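Local coordinates for protein BtGH115A (PDB 5BY3) that probably hydrolyses glycosidic bonds as a family GH115 4-O-methyl-alpha-glucuronidase with specificity for decorated arabinogalactans, at residues A[554-559]-A[601-606]. Numbering follows the deposited sequence. Where two conformers were deposited one is given.
Sequences AYFELV and QHYNSL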
loop_
_atom_site.group_PDB
_atom_site.type_symbol
_atom_site.label_atom_id
_atom_site.label_comp_id
_atom_site.label_asym_id
_atom_site.label_seq_id
_atom_site.Cartn_x
_atom_site.Cartn_y
_atom_site.Cartn_z
ATOM N N ALA A 554 -9.765 2.051 18.906
ATOM C CA ALA A 554 -8.785 2.457 17.896
ATOM C C ALA A 554 -7.384 2.172 18.393
ATOM O O ALA A 554 -6.472 1.790 17.623
ATOM C CB ALA A 554 -8.928 3.930 17.548
ATOM N N TYR A 555 -7.202 2.316 19.694
ATOM C CA TYR A 555 -5.881 2.034 20.223
ATOM C C TYR A 555 -5.568 0.534 20.096
ATOM O O TYR A 555 -4.462 0.169 19.719
ATOM C CB TYR A 555 -5.744 2.532 21.663
ATOM C CG TYR A 555 -4.335 2.443 22.210
ATOM C CD1 TYR A 555 -3.328 3.322 21.770
ATOM C CD2 TYR A 555 -4.004 1.477 23.149
ATOM C CE1 TYR A 555 -2.035 3.241 22.271
ATOM C CE2 TYR A 555 -2.722 1.398 23.665
ATOM C CZ TYR A 555 -1.751 2.264 23.222
ATOM O OH TYR A 555 -0.501 2.162 23.739
ATOM N N PHE A 556 -6.527 -0.333 20.369
ATOM C CA PHE A 556 -6.194 -1.742 20.310
ATOM C C PHE A 556 -5.901 -2.120 18.850
ATOM O O PHE A 556 -4.914 -2.784 18.544
ATOM C CB PHE A 556 -7.284 -2.638 20.933
ATOM C CG PHE A 556 -6.846 -4.073 21.096
ATOM C CD1 PHE A 556 -6.205 -4.494 22.263
ATOM C CD2 PHE A 556 -7.034 -5.005 20.055
ATOM C CE1 PHE A 556 -5.758 -5.819 22.389
ATOM C CE2 PHE A 556 -6.609 -6.322 20.178
ATOM C CZ PHE A 556 -5.978 -6.736 21.349
ATOM N N GLU A 557 -6.773 -1.641 17.978
ATOM C CA GLU A 557 -6.702 -1.838 16.534
ATOM C C GLU A 557 -5.441 -1.310 15.865
ATOM O O GLU A 557 -4.827 -2.040 15.090
ATOM C CB GLU A 557 -7.944 -1.232 15.873
ATOM C CG GLU A 557 -9.168 -2.084 16.087
ATOM C CD GLU A 557 -10.431 -1.377 15.719
ATOM O OE1 GLU A 557 -10.548 -0.938 14.557
ATOM O OE2 GLU A 557 -11.322 -1.291 16.597
ATOM N N LEU A 558 -5.037 -0.087 16.216
ATOM C CA LEU A 558 -3.973 0.624 15.492
ATOM C C LEU A 558 -2.596 0.589 16.148
ATOM O O LEU A 558 -1.586 0.700 15.465
ATOM C CB LEU A 558 -4.409 2.065 15.233
ATOM C CG LEU A 558 -5.783 2.198 14.511
ATOM C CD1 LEU A 558 -6.322 3.606 14.606
ATOM C CD2 LEU A 558 -5.742 1.784 13.058
ATOM N N VAL A 559 -2.545 0.429 17.462
ATOM C CA VAL A 559 -1.273 0.387 18.187
ATOM C C VAL A 559 -1.085 -0.938 18.920
ATOM O O VAL A 559 -0.135 -1.650 18.647
ATOM C CB VAL A 559 -1.099 1.612 19.147
ATOM C CG1 VAL A 559 0.266 1.615 19.784
ATOM C CG2 VAL A 559 -1.234 2.917 18.395
ATOM N N GLN A 601 -8.325 -12.993 19.988
ATOM C CA GLN A 601 -9.668 -13.096 20.596
ATOM C C GLN A 601 -10.193 -11.726 20.977
ATOM O O GLN A 601 -11.367 -11.423 20.764
ATOM C CB GLN A 601 -9.684 -13.987 21.846
ATOM C CG GLN A 601 -9.778 -15.492 21.611
ATOM C CD GLN A 601 -11.198 -15.993 21.340
ATOM O OE1 GLN A 601 -12.047 -15.281 20.775
ATOM N NE2 GLN A 601 -11.455 -17.248 21.729
ATOM N N HIS A 602 -9.326 -10.894 21.544
ATOM C CA HIS A 602 -9.731 -9.549 21.930
ATOM C C HIS A 602 -10.137 -8.723 20.695
ATOM O O HIS A 602 -11.208 -8.104 20.700
ATOM C CB HIS A 602 -8.671 -8.858 22.785
ATOM C CG HIS A 602 -9.169 -7.628 23.473
ATOM N ND1 HIS A 602 -10.060 -7.668 24.520
ATOM C CD2 HIS A 602 -8.911 -6.317 23.255
ATOM C CE1 HIS A 602 -10.325 -6.438 24.921
ATOM N NE2 HIS A 602 -9.628 -5.598 24.177
ATOM N N TYR A 603 -9.322 -8.786 19.635
ATOM C CA TYR A 603 -9.610 -8.109 18.363
ATOM C C TYR A 603 -11.030 -8.415 17.891
ATOM O O TYR A 603 -11.819 -7.519 17.547
ATOM C CB TYR A 603 -8.628 -8.569 17.260
ATOM C CG TYR A 603 -8.483 -7.597 16.107
ATOM C CD1 TYR A 603 -9.441 -7.516 15.099
ATOM C CD2 TYR A 603 -7.380 -6.741 16.043
ATOM C CE1 TYR A 603 -9.304 -6.636 14.052
ATOM C CE2 TYR A 603 -7.229 -5.840 15.008
ATOM C CZ TYR A 603 -8.183 -5.799 14.008
ATOM O OH TYR A 603 -8.032 -4.893 13.000
ATOM N N ASN A 604 -11.326 -9.709 17.890
ATOM C CA ASN A 604 -12.523 -10.249 17.307
ATOM C C ASN A 604 -13.748 -10.056 18.211
ATOM O O ASN A 604 -14.864 -10.427 17.828
ATOM C CB ASN A 604 -12.267 -11.733 16.958
ATOM C CG ASN A 604 -11.600 -11.909 15.582
ATOM O OD1 ASN A 604 -12.049 -11.339 14.576
ATOM N ND2 ASN A 604 -10.530 -12.704 15.536
ATOM N N SER A 605 -13.541 -9.456 19.388
ATOM C CA SER A 605 -14.616 -9.282 20.382
ATOM C C SER A 605 -14.822 -7.825 20.781
ATOM O O SER A 605 -15.783 -7.503 21.462
ATOM C CB SER A 605 -14.391 -10.171 21.628
ATOM O OG SER A 605 -13.245 -9.773 22.352
ATOM N N LEU A 606 -13.911 -6.951 20.347
ATOM C CA LEU A 606 -14.045 -5.491 20.493
ATOM C C LEU A 606 -15.363 -5.011 19.885
ATOM O O LEU A 606 -15.859 -5.596 18.893
ATOM C CB LEU A 606 -12.954 -4.785 19.682
ATOM C CG LEU A 606 -11.464 -4.881 19.869
ATOM C CD1 LEU A 606 -10.857 -4.586 18.524
ATOM C CD2 LEU A 606 -10.971 -3.841 20.859
HETATM O O HOH W 1 -6.442 -2.970 12.870
#
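Phe556 of helix 552-580 meets the imidazole of His602 edge-to-face, in a buried contact that packs this helix against the successive helix 587-603 and the chain that follows it. CD2 of His602 stands 3.2 Å above the centre of the Phe556 ring, and the two planes are inclined at 66°. Phe556 CG lies anti to the backbone N (chi1 -170°), on a CB that points toward residues 601-606. CD2 of Leu606 packs on Phe556 CB at 3.9 Å, while its other methyl, CD1, rests 3.8 Å from Glu557 OE2 and also touches Glu557 CG. Beside the phenyl ring, Tyr603 CB comes within 4.2 Å of Phe556 CE2.

No direct hydrogen bond joins the segments; instead one water bridges them, donating to Glu557 O (2.9 Å) and accepting from Tyr603 OH. Behind this shell, His602 O accepts from the backbone N of both Ser605 and Leu606. Tyr561 meets Tyr603 edge-to-face, and the Tyr603 side chain lies about 9 Å from the bound nickel ion. An alanine in place of Phe556 would probably leave a gap beside His602 and Tyr603, and the His602 edge without its aromatic face. The chemistry is thus that of an apolar, aromatic seam with one water link, while Glu557 OE1 forms a salt bridge with Lys438, which is likely to ease the nearness of OE2 to Asp137.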